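Local coordinates for cell wall surface anchor family protein (Streptococcus pneumoniae, PDB 4OQ1) that probably anchors the pneumococcal pilus to the cell wall, acting as an ancillary pilin assembled from CnaB-type and IgG-rev folds, at residues A[37-40]-A[41-44]; A[114-117]-A[118-121]; A[212-215]-A[216-220]. The protein carries 3 engineered substitutions. All coordinates share one frame; numbering follows the deposited sequence.

All three contacts are local and follow one another in series, so none nests within or crosses another. Contact 1 is the short helix 37-42 that follows strand 28-33, with the turn leaving it. Contact 2 closes the hairpin between strands 114-115 and 120-129, at one edge of the same eight-stranded sheet. Although distant in sequence, these two touch: Val40 CG1 lies 3.7 Å from Val119 CG1. Contact 1 also reaches Ile185, Arg189, Ser191 and Ser193, and contact 2 Ser192 and Ser193, on and after strands 177-185 and 189-190. Contact 3 lies in the prealbumin-like part of the chain, at the turn into strand 216-224, and touches neither.

Contact 1 of 3, residues A[37-40]-A[41-44]; sequences YQEV and VSQL
Tyr37 and Val41 meet because the tyrosine swings its ring away from its own N (chi1 -179°), while Val41 carries CG2 back beside its N and anti to its carbonyl carbon. The methyl therefore sits over one ring face, toward the rim, with CG2 3.4 Å from Tyr37 CZ. Its line to the ring centroid is 3.6 Å long and 22° off the normal, the geometry of a CH-pi contact. Directly behind it the backbone is pinned by Val41 N to Tyr37 O at 3.0 Å, a nearly straight bond. Ser42 N to Gln38 O, 2.9 Å, continues this i to i+4 pattern of an alpha-helix, here the short helix 37-42. In the last turn the pattern tightens: Gln43 N donates to Val40 O at 2.8 Å, an i to i+3 bond, from above the carbonyl plane, and its bond to Glu39 O (3.2 Å) is weak. Ser42 OG, held between its own N and carbonyl carbon (chi1 75°), turns back toward Glu39 O; the modelled bond, 2.5 Å from OG to O, is so short that its exact length is doubtful. Gln43, extended beyond CG, runs back along the helix until NE2 lies 3.6 Å from Val40 CA. The polar ends look elsewhere: Tyr37 OH bonds Leu94 O, Glu39 forms a salt bridge with Arg189, and Gln43 OE1 bonds Ser191 OG. Phe93 of strand 85-93 packs against Tyr37, Val41 and Leu44.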
loop_
_atom_site.group_PDB
_atom_site.type_symbol
_atom_site.label_atom_id
_atom_site.label_comp_id
_atom_site.label_asym_id
_atom_site.label_seq_id
_atom_site.Cartn_x
_atom_site.Cartn_y
_atom_site.Cartn_z
ATOM N N TYR A 37 18.089 3.986 11.144
ATOM C CA TYR A 37 17.930 4.304 12.535
ATOM C C TYR A 37 16.623 5.062 12.814
ATOM O O TYR A 37 15.889 4.644 13.647
ATOM C CB TYR A 37 19.101 5.124 13.114
ATOM C CG TYR A 37 18.939 5.449 14.593
ATOM C CD1 TYR A 37 19.248 4.479 15.600
ATOM C CD2 TYR A 37 18.422 6.674 15.016
ATOM C CE1 TYR A 37 19.095 4.766 16.937
ATOM C CE2 TYR A 37 18.237 6.943 16.363
ATOM C CZ TYR A 37 18.579 6.024 17.321
ATOM O OH TYR A 37 18.403 6.304 18.682
ATOM N N GLN A 38 16.370 6.199 12.128
ATOM C CA GLN A 38 15.153 7.035 12.408
ATOM C C GLN A 38 13.893 6.254 12.316
ATOM O O GLN A 38 13.069 6.331 13.202
ATOM C CB GLN A 38 14.979 8.233 11.467
ATOM C CG GLN A 38 16.232 9.042 11.158
ATOM C CD GLN A 38 16.998 9.458 12.385
ATOM O OE1 GLN A 38 18.231 9.322 12.458
ATOM N NE2 GLN A 38 16.283 10.009 13.346
ATOM N N GLU A 39 13.723 5.541 11.216
ATOM C CA GLU A 39 12.520 4.709 11.031
ATOM C C GLU A 39 12.323 3.596 12.062
ATOM O O GLU A 39 11.241 3.360 12.504
ATOM C CB GLU A 39 12.498 4.101 9.609
ATOM C CG GLU A 39 11.166 3.395 9.247
ATOM C CD GLU A 39 11.041 2.986 7.783
ATOM O OE1 GLU A 39 11.630 1.952 7.395
ATOM O OE2 GLU A 39 10.347 3.680 6.990
ATOM N N VAL A 40 13.368 2.836 12.354
ATOM C CA VAL A 40 13.295 1.850 13.430
ATOM C C VAL A 40 12.835 2.500 14.703
ATOM O O VAL A 40 11.889 2.040 15.333
ATOM C CB VAL A 40 14.705 1.233 13.709
ATOM C CG1 VAL A 40 14.681 0.412 14.954
ATOM C CG2 VAL A 40 15.220 0.451 12.487
ATOM N N VAL A 41 13.486 3.598 15.091
ATOM C CA VAL A 41 13.087 4.285 16.334
ATOM C C VAL A 41 11.605 4.655 16.263
ATOM O O VAL A 41 10.820 4.389 17.182
ATOM C CB VAL A 41 13.933 5.552 16.495
ATOM C CG1 VAL A 41 13.298 6.526 17.455
ATOM C CG2 VAL A 41 15.339 5.220 16.898
ATOM N N SER A 42 11.199 5.199 15.130
ATOM C CA SER A 42 9.798 5.604 14.971
ATOM C C SER A 42 8.891 4.447 15.269
ATOM O O SER A 42 7.803 4.624 15.722
ATOM C CB SER A 42 9.551 6.163 13.595
ATOM O OG SER A 42 9.512 5.148 12.640
ATOM N N GLN A 43 9.341 3.232 15.071
ATOM C CA GLN A 43 8.452 2.114 15.268
ATOM C C GLN A 43 8.415 1.659 16.728
ATOM O O GLN A 43 7.623 0.746 17.044
ATOM C CB GLN A 43 8.847 0.931 14.394
ATOM C CG GLN A 43 8.795 1.088 12.888
ATOM C CD GLN A 43 9.424 -0.153 12.233
ATOM O OE1 GLN A 43 8.824 -1.248 12.213
ATOM N NE2 GLN A 43 10.651 -0.005 11.732
ATOM N N LEU A 44 9.226 2.273 17.607
ATOM C CA LEU A 44 9.232 1.855 19.012
ATOM C C LEU A 44 8.088 2.429 19.827
ATOM O O LEU A 44 7.859 3.625 19.810
ATOM C CB LEU A 44 10.484 2.249 19.718
ATOM C CG LEU A 44 11.738 1.619 19.158
ATOM C CD1 LEU A 44 12.873 2.038 20.052
ATOM C CD2 LEU A 44 11.610 0.101 19.098
#

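Contact 2 of 3, residues A[114-117]-A[118-121]; sequences IQTD and AVSY
Thr116 and Val119 are joined by two hydrogen bonds running in opposite senses, one from backbone to backbone and one to the threonine hydroxyl. Thr116 N gives to Val119 O at 2.7 Å. Further along, Tyr121 N gives to Ile114 O at 2.8 Å, almost straight at 174°, whereas the return bond from Ile114 N to Tyr121 O is weak at 3.4 Å. Between these rungs Gln115 and Ser120 form an antiparallel non-hydrogen-bonded pair.

The side-chain bonds belong to Thr116. Its OG1, placed between the backbone N and carbonyl carbon (chi1 64°), faces into the turn and receives Val119 N at 2.7 Å. It also takes a weak bond from Ala118 N at 3.3 Å. One hydroxyl thus accepts from the successive N-H groups of Ala118 and Val119 across the turn Thr116-Val119, whose central residues have angles resembling type I, and fixes the tip of the beta hairpin.

Apolar contacts gather on the face of Ile114 and Tyr121, away from Gln115 and Ser120. Ile114 CG2 meets Val119 CG1 at 3.9 Å, and Ile114 CB meets Tyr121 CB at 4.0 Å.

Around the hairpin, Ile114 and Val119 pack on helix 37-42 and Asp117 O accepts from Ser192 OG. Strand 114-115 is an outermost strand of the sheet, whereas Tyr121 OH leads away from it to Ala141 O, just after strand 137-140, and to Glu35 N, just after strand 28-33.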
loop_
_atom_site.group_PDB
_atom_site.type_symbol
_atom_site.label_atom_id
_atom_site.label_comp_id
_atom_site.label_asym_id
_atom_site.label_seq_id
_atom_site.Cartn_x
_atom_site.Cartn_y
_atom_site.Cartn_z
ATOM N N ILE A 114 17.726 -4.897 19.638
ATOM C CA ILE A 114 16.332 -4.575 19.913
ATOM C C ILE A 114 15.469 -5.742 19.561
ATOM O O ILE A 114 15.618 -6.362 18.519
ATOM C CB ILE A 114 15.806 -3.453 18.993
ATOM C CG1 ILE A 114 16.634 -2.212 19.107
ATOM C CG2 ILE A 114 14.350 -3.142 19.344
ATOM C CD1 ILE A 114 16.116 -1.082 18.253
ATOM N N GLN A 115 14.520 -6.068 20.415
ATOM C CA GLN A 115 13.678 -7.167 20.080
ATOM C C GLN A 115 12.317 -6.957 20.666
ATOM O O GLN A 115 12.151 -7.156 21.863
ATOM C CB GLN A 115 14.278 -8.489 20.585
ATOM C CG GLN A 115 13.468 -9.739 20.218
ATOM C CD GLN A 115 13.096 -9.819 18.709
ATOM O OE1 GLN A 115 11.923 -9.574 18.320
ATOM N NE2 GLN A 115 14.102 -10.119 17.848
ATOM N N THR A 116 11.360 -6.529 19.829
ATOM C CA THR A 116 10.021 -6.174 20.262
ATOM C C THR A 116 9.021 -6.810 19.315
ATOM O O THR A 116 9.369 -7.399 18.295
ATOM C CB THR A 116 9.770 -4.647 20.322
ATOM O OG1 THR A 116 9.850 -4.041 19.005
ATOM C CG2 THR A 116 10.739 -4.007 21.192
ATOM N N ASP A 117 7.771 -6.665 19.690
ATOM C CA ASP A 117 6.649 -7.111 18.896
ATOM C C ASP A 117 6.557 -6.362 17.590
ATOM O O ASP A 117 5.959 -6.851 16.677
ATOM C CB ASP A 117 5.349 -6.823 19.640
ATOM C CG ASP A 117 5.230 -7.588 20.951
ATOM O OD1 ASP A 117 5.949 -8.597 21.147
ATOM O OD2 ASP A 117 4.390 -7.158 21.784
ATOM N N ALA A 118 7.090 -5.152 17.549
ATOM C CA ALA A 118 7.029 -4.334 16.374
ATOM C C ALA A 118 8.320 -4.440 15.598
ATOM O O ALA A 118 8.296 -4.591 14.388
ATOM C CB ALA A 118 6.798 -2.884 16.776
ATOM N N VAL A 119 9.438 -4.360 16.321
ATOM C CA VAL A 119 10.761 -4.147 15.747
ATOM C C VAL A 119 11.811 -5.135 16.283
ATOM O O VAL A 119 11.966 -5.263 17.486
ATOM C CB VAL A 119 11.253 -2.753 16.146
ATOM C CG1 VAL A 119 12.739 -2.553 15.858
ATOM C CG2 VAL A 119 10.486 -1.731 15.387
ATOM N N SER A 120 12.541 -5.766 15.377
ATOM C CA SER A 120 13.662 -6.622 15.719
ATOM C C SER A 120 14.897 -6.059 15.036
ATOM O O SER A 120 14.842 -5.735 13.848
ATOM C CB SER A 120 13.411 -7.987 15.195
ATOM O OG SER A 120 12.436 -8.590 16.017
ATOM N N TYR A 121 15.986 -5.905 15.794
ATOM C CA TYR A 121 17.275 -5.514 15.218
ATOM C C TYR A 121 18.335 -6.439 15.775
ATOM O O TYR A 121 19.091 -6.077 16.706
ATOM C CB TYR A 121 17.575 -4.101 15.499
ATOM C CG TYR A 121 18.669 -3.581 14.633
ATOM C CD1 TYR A 121 18.373 -2.676 13.587
ATOM C CD2 TYR A 121 19.973 -3.969 14.798
ATOM C CE1 TYR A 121 19.369 -2.232 12.748
ATOM C CE2 TYR A 121 20.988 -3.517 13.989
ATOM C CZ TYR A 121 20.690 -2.646 12.957
ATOM O OH TYR A 121 21.732 -2.145 12.143
#

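Contact 3 of 3, residues A[212-215]-A[216-220]; sequences NLPL and GNYRF
Tyr218 reaches back along its own chain, past Gly216, to the loop that leads into its strand, and its OH donates to Pro214 O at 2.7 Å. With CG anti to its carbonyl carbon (chi1 -66°), the ring is laid against the turn, and Pro214 O stands at the ring edge, near its plane. Seen from the acceptor, the hydroxyl lies above the carbonyl plane, 36° out of it. Pro214 CD is also close, 3.4 Å from Tyr218 OH, with the pyrrolidine ring crossing the tyrosine at about a right angle. An OH bonded to the carbonyl four residues earlier, at the start of an antiparallel strand, defines a tyrosine corner, and the Leu-Pro-x-Gly-x-Tyr sequence that makes it here is familiar from CnaB-type domains. Gly216 opens the strand in a nearly extended conformation, with a phi of 152° that is readily reached only by glycine; a CB there would run into Leu215 O. Leu213 closes one ring face, with CD1 4.2 Å from the Tyr218 centroid, directly over its centre, and CB 4.0 Å from Tyr218 CZ. Its other neighbours include Leu170, Val151 and Leu240, while Tyr218 itself rests on Val238 and Leu240 of strand 235-240.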
loop_
_atom_site.group_PDB
_atom_site.type_symbol
_atom_site.label_atom_id
_atom_site.label_comp_id
_atom_site.label_asym_id
_atom_site.label_seq_id
_atom_site.Cartn_x
_atom_site.Cartn_y
_atom_site.Cartn_z
ATOM N N ASN A 212 8.402 -8.548 3.941
ATOM C CA ASN A 212 8.315 -8.786 5.374
ATOM C C ASN A 212 6.937 -9.073 5.901
ATOM O O ASN A 212 6.707 -9.024 7.090
ATOM C CB ASN A 212 8.852 -7.611 6.144
ATOM C CG ASN A 212 9.208 -7.965 7.536
ATOM O OD1 ASN A 212 10.035 -8.827 7.745
ATOM N ND2 ASN A 212 8.532 -7.369 8.507
ATOM N N LEU A 213 5.987 -9.313 5.009
ATOM C CA LEU A 213 4.744 -9.814 5.436
ATOM C C LEU A 213 4.915 -11.129 6.242
ATOM O O LEU A 213 5.669 -11.972 5.825
ATOM C CB LEU A 213 3.861 -10.139 4.213
ATOM C CG LEU A 213 3.335 -8.895 3.448
ATOM C CD1 LEU A 213 2.643 -9.374 2.190
ATOM C CD2 LEU A 213 2.440 -7.946 4.272
ATOM N N PRO A 214 4.187 -11.309 7.360
ATOM C CA PRO A 214 4.198 -12.614 7.986
ATOM C C PRO A 214 3.743 -13.678 7.010
ATOM O O PRO A 214 3.039 -13.371 6.035
ATOM C CB PRO A 214 3.169 -12.491 9.119
ATOM C CG PRO A 214 2.949 -11.053 9.336
ATOM C CD PRO A 214 3.509 -10.301 8.193
ATOM N N LEU A 215 4.208 -14.915 7.205
ATOM C CA LEU A 215 3.632 -16.053 6.529
ATOM C C LEU A 215 2.099 -16.076 6.671
ATOM O O LEU A 215 1.561 -15.782 7.714
ATOM C CB LEU A 215 4.246 -17.337 7.047
ATOM C CG LEU A 215 5.781 -17.461 6.921
ATOM C CD1 LEU A 215 6.218 -18.752 7.580
ATOM C CD2 LEU A 215 6.232 -17.405 5.491
ATOM N N GLY A 216 1.399 -16.403 5.575
ATOM C CA GLY A 216 -0.009 -16.479 5.626
ATOM C C GLY A 216 -0.678 -16.183 4.274
ATOM O O GLY A 216 -0.007 -16.142 3.216
ATOM N N ASN A 217 -1.989 -15.946 4.369
ATOM C CA ASN A 217 -2.863 -15.750 3.204
ATOM C C ASN A 217 -3.244 -14.283 3.123
ATOM O O ASN A 217 -3.569 -13.652 4.142
ATOM C CB ASN A 217 -4.118 -16.571 3.328
ATOM C CG ASN A 217 -3.827 -18.050 3.243
ATOM O OD1 ASN A 217 -3.270 -18.497 2.270
ATOM N ND2 ASN A 217 -4.151 -18.799 4.304
ATOM N N TYR A 218 -3.089 -13.754 1.894
ATOM C CA TYR A 218 -3.321 -12.316 1.652
ATOM C C TYR A 218 -4.195 -12.150 0.392
ATOM O O TYR A 218 -4.305 -13.046 -0.410
ATOM C CB TYR A 218 -1.973 -11.521 1.482
ATOM C CG TYR A 218 -1.177 -11.506 2.751
ATOM C CD1 TYR A 218 -0.248 -12.517 2.989
ATOM C CD2 TYR A 218 -1.409 -10.564 3.738
ATOM C CE1 TYR A 218 0.455 -12.556 4.155
ATOM C CE2 TYR A 218 -0.740 -10.605 4.962
ATOM C CZ TYR A 218 0.227 -11.603 5.157
ATOM O OH TYR A 218 0.971 -11.620 6.344
ATOM N N ARG A 219 -4.691 -10.922 0.227
ATOM C CA ARG A 219 -5.514 -10.538 -0.920
ATOM C C ARG A 219 -5.190 -9.075 -1.268
ATOM O O ARG A 219 -5.190 -8.202 -0.376
ATOM C CB ARG A 219 -6.894 -10.681 -0.431
ATOM C CG ARG A 219 -8.023 -10.422 -1.346
ATOM C CD ARG A 219 -9.224 -11.027 -0.585
ATOM N NE ARG A 219 -9.372 -12.482 -0.608
ATOM C CZ ARG A 219 -10.287 -13.135 0.123
ATOM N NH1 ARG A 219 -11.025 -12.499 0.991
ATOM N NH2 ARG A 219 -10.415 -14.436 0.084
ATOM N N PHE A 220 -4.887 -8.850 -2.558
ATOM C CA PHE A 220 -4.750 -7.523 -3.092
ATOM C C PHE A 220 -6.105 -7.112 -3.753
ATOM O O PHE A 220 -6.572 -7.805 -4.651
ATOM C CB PHE A 220 -3.623 -7.462 -4.116
ATOM C CG PHE A 220 -2.279 -7.438 -3.558
ATOM C CD1 PHE A 220 -1.595 -6.244 -3.430
ATOM C CD2 PHE A 220 -1.580 -8.627 -3.318
ATOM C CE1 PHE A 220 -0.289 -6.227 -2.950
ATOM C CE2 PHE A 220 -0.262 -8.597 -2.865
ATOM C CZ PHE A 220 0.365 -7.400 -2.670
#